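Local coordinates for telomere length regulator taz1 (Schizosaccharomyces pombe, PDB 4ZMK), which binds double-stranded telomeric DNA as a homodimer and regulates telomere length, this chain being its dimerization domain, at residues A[27-38]-A[49-57]. Sequence-based numbering, arbitrary orientation.
Sequences VSSALDKITGLL and QARDFSHTL
Segments 27-38 and 49-57, within helices 20-40 and 44-70, run antiparallel, their axes 9.4 Å apart at closest approach and 162° between their directions, as parts of the two arms of the helical hairpin that makes up most of this dimerization domain. The backbones are nearer at the Ile34-Ala50 level, where the CA atoms lie 5.4 Å apart, than at Ala30-Leu57, 7.5 Å, consistent with the small Ala50 at the closer level and the bulkier Leu57 at the wider one. No hydrogen bond crosses; the interface is apolar. Leu57, with CG anti to the backbone N (chi1 -180°), reaches across so that CD2 lies 3.9 Å from Ala30 CB and also meets Val27 and Leu31, lying roughly perpendicular to both of those side chains. The Ile34 and Phe53 side chains lie alongside one another, pointing opposite ways; Ile34 CG1 lies 3.6 Å from Phe53 CB, near the ring plane at its edge. Ile34 CD1 rests against the backbone of Ser54, whose OG hydrogen-bonds Thr35 OG1 of the second subunit, so the hairpin core adjoins the dimer interface. Ser4 of helix 3-7 and Leu8 of the following loop also pack on Phe53. Leu38 CD2 packs on Ala50 CB at 3.7 Å. Leu37 CD1 rests against Gln49 CG and Ala50 N, meeting Phe53 CE1 obliquely at 3.6 Å.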
# COMPACT_ATOMS: atom_id res chain seq x y z
N VAL A 27 -6.86 -1.65 -0.72
CA VAL A 27 -5.43 -1.34 -0.70
C VAL A 27 -4.71 -2.09 -1.82
O VAL A 27 -3.95 -1.50 -2.58
CB VAL A 27 -4.82 -1.67 0.66
CG1 VAL A 27 -3.36 -1.32 0.67
CG2 VAL A 27 -5.55 -0.89 1.73
N SER A 28 -4.97 -3.39 -1.91
CA SER A 28 -4.44 -4.23 -2.97
C SER A 28 -4.69 -3.62 -4.35
O SER A 28 -3.80 -3.56 -5.18
CB SER A 28 -5.08 -5.63 -2.89
OG SER A 28 -4.56 -6.51 -3.87
N SER A 29 -5.93 -3.20 -4.58
CA SER A 29 -6.34 -2.60 -5.84
C SER A 29 -5.53 -1.33 -6.12
O SER A 29 -5.08 -1.10 -7.23
CB SER A 29 -7.84 -2.29 -5.81
OG SER A 29 -8.26 -1.68 -7.01
N ALA A 30 -5.38 -0.50 -5.09
CA ALA A 30 -4.62 0.74 -5.20
C ALA A 30 -3.15 0.46 -5.50
O ALA A 30 -2.56 1.07 -6.39
CB ALA A 30 -4.77 1.58 -3.94
N LEU A 31 -2.56 -0.49 -4.77
CA LEU A 31 -1.17 -0.88 -5.03
C LEU A 31 -0.94 -1.45 -6.43
O LEU A 31 0.10 -1.23 -7.04
CB LEU A 31 -0.71 -1.89 -3.99
CG LEU A 31 -0.43 -1.35 -2.60
CD1 LEU A 31 -0.35 -2.51 -1.62
CD2 LEU A 31 0.86 -0.57 -2.62
N ASP A 32 -1.91 -2.20 -6.94
CA ASP A 32 -1.79 -2.75 -8.29
C ASP A 32 -1.78 -1.65 -9.36
O ASP A 32 -1.14 -1.79 -10.40
CB ASP A 32 -2.94 -3.73 -8.58
CG ASP A 32 -2.83 -5.02 -7.78
OD1 ASP A 32 -1.78 -5.24 -7.14
OD2 ASP A 32 -3.79 -5.83 -7.81
N LYS A 33 -2.52 -0.57 -9.11
CA LYS A 33 -2.52 0.58 -10.00
C LYS A 33 -1.17 1.32 -9.94
O LYS A 33 -0.70 1.82 -10.95
CB LYS A 33 -3.68 1.51 -9.66
CG LYS A 33 -5.04 0.84 -9.83
CD LYS A 33 -6.19 1.74 -9.40
CE LYS A 33 -7.54 1.10 -9.72
NZ LYS A 33 -8.68 1.99 -9.37
N ILE A 34 -0.56 1.36 -8.76
CA ILE A 34 0.79 1.90 -8.60
C ILE A 34 1.82 1.04 -9.34
O ILE A 34 2.68 1.56 -10.05
CB ILE A 34 1.17 2.00 -7.10
CG1 ILE A 34 0.33 3.07 -6.42
CG2 ILE A 34 2.65 2.29 -6.91
CD1 ILE A 34 0.45 3.03 -4.92
N THR A 35 1.73 -0.27 -9.16
CA THR A 35 2.58 -1.21 -9.89
C THR A 35 2.44 -1.01 -11.40
O THR A 35 3.43 -1.00 -12.13
CB THR A 35 2.24 -2.67 -9.54
OG1 THR A 35 2.42 -2.86 -8.14
CG2 THR A 35 3.15 -3.63 -10.27
N GLY A 36 1.21 -0.84 -11.86
CA GLY A 36 0.96 -0.64 -13.27
C GLY A 36 1.60 0.61 -13.80
O GLY A 36 2.22 0.59 -14.86
N LEU A 37 1.46 1.72 -13.08
CA LEU A 37 2.11 2.96 -13.47
C LEU A 37 3.61 2.75 -13.60
O LEU A 37 4.21 3.10 -14.61
CB LEU A 37 1.80 4.08 -12.48
CG LEU A 37 0.41 4.69 -12.60
CD1 LEU A 37 0.34 6.00 -11.84
CD2 LEU A 37 0.05 4.92 -14.04
N LEU A 38 4.21 2.13 -12.59
CA LEU A 38 5.65 1.93 -12.55
C LEU A 38 6.15 0.86 -13.51
O LEU A 38 7.35 0.62 -13.60
CB LEU A 38 6.07 1.57 -11.12
CG LEU A 38 5.67 2.64 -10.13
CD1 LEU A 38 6.02 2.21 -8.72
CD2 LEU A 38 6.36 3.95 -10.50
N GLN A 49 2.92 10.72 -10.47
CA GLN A 49 1.54 10.33 -10.25
C GLN A 49 1.50 9.12 -9.32
O GLN A 49 0.67 9.05 -8.42
CB GLN A 49 0.84 10.03 -11.57
CG GLN A 49 -0.66 9.82 -11.45
CD GLN A 49 -1.36 11.01 -10.81
OE1 GLN A 49 -1.49 12.07 -11.42
NE2 GLN A 49 -1.82 10.84 -9.58
N ALA A 50 2.42 8.18 -9.54
CA ALA A 50 2.57 7.00 -8.69
C ALA A 50 2.92 7.39 -7.25
O ALA A 50 2.43 6.79 -6.30
CB ALA A 50 3.63 6.06 -9.27
N ARG A 51 3.77 8.41 -7.11
CA ARG A 51 4.11 8.95 -5.80
C ARG A 51 2.90 9.59 -5.12
O ARG A 51 2.73 9.46 -3.92
CB ARG A 51 5.25 9.96 -5.93
CG ARG A 51 5.65 10.59 -4.62
CD ARG A 51 6.53 11.81 -4.85
NE ARG A 51 6.02 12.66 -5.92
CZ ARG A 51 4.97 13.47 -5.80
NH1 ARG A 51 4.33 13.54 -4.64
NH2 ARG A 51 4.57 14.21 -6.83
N ASP A 52 2.06 10.28 -5.89
CA ASP A 52 0.82 10.82 -5.34
C ASP A 52 -0.10 9.69 -4.87
O ASP A 52 -0.69 9.78 -3.80
CB ASP A 52 0.07 11.70 -6.35
CG ASP A 52 0.76 13.03 -6.59
OD1 ASP A 52 1.72 13.36 -5.87
OD2 ASP A 52 0.32 13.77 -7.50
N PHE A 53 -0.22 8.65 -5.69
CA PHE A 53 -1.02 7.48 -5.32
C PHE A 53 -0.53 6.87 -3.99
O PHE A 53 -1.32 6.62 -3.09
CB PHE A 53 -0.97 6.41 -6.42
CG PHE A 53 -1.83 6.71 -7.62
CD1 PHE A 53 -1.81 5.87 -8.72
CD2 PHE A 53 -2.65 7.82 -7.65
CE1 PHE A 53 -2.60 6.13 -9.83
CE2 PHE A 53 -3.44 8.09 -8.76
CZ PHE A 53 -3.41 7.25 -9.86
N SER A 54 0.77 6.63 -3.90
CA SER A 54 1.37 5.99 -2.73
C SER A 54 1.13 6.79 -1.46
O SER A 54 0.72 6.25 -0.43
CB SER A 54 2.87 5.79 -2.96
OG SER A 54 3.47 5.10 -1.87
N HIS A 55 1.40 8.08 -1.55
CA HIS A 55 1.24 9.02 -0.45
C HIS A 55 -0.21 9.16 -0.00
O HIS A 55 -0.50 9.24 1.19
CB HIS A 55 1.78 10.39 -0.88
CG HIS A 55 1.83 11.38 0.24
ND1 HIS A 55 0.99 12.47 0.30
CD2 HIS A 55 2.63 11.45 1.32
CE1 HIS A 55 1.26 13.17 1.38
NE2 HIS A 55 2.26 12.57 2.03
N THR A 56 -1.11 9.23 -0.96
CA THR A 56 -2.53 9.35 -0.68
C THR A 56 -3.03 8.10 0.04
O THR A 56 -3.78 8.19 0.99
CB THR A 56 -3.31 9.58 -1.99
OG1 THR A 56 -2.86 10.80 -2.59
CG2 THR A 56 -4.83 9.62 -1.77
N LEU A 57 -2.59 6.94 -0.43
CA LEU A 57 -2.97 5.68 0.17
C LEU A 57 -2.43 5.58 1.61
O LEU A 57 -3.16 5.20 2.53
CB LEU A 57 -2.46 4.53 -0.68
CG LEU A 57 -2.75 3.10 -0.24
CD1 LEU A 57 -4.22 2.85 -0.23
CD2 LEU A 57 -2.08 2.13 -1.19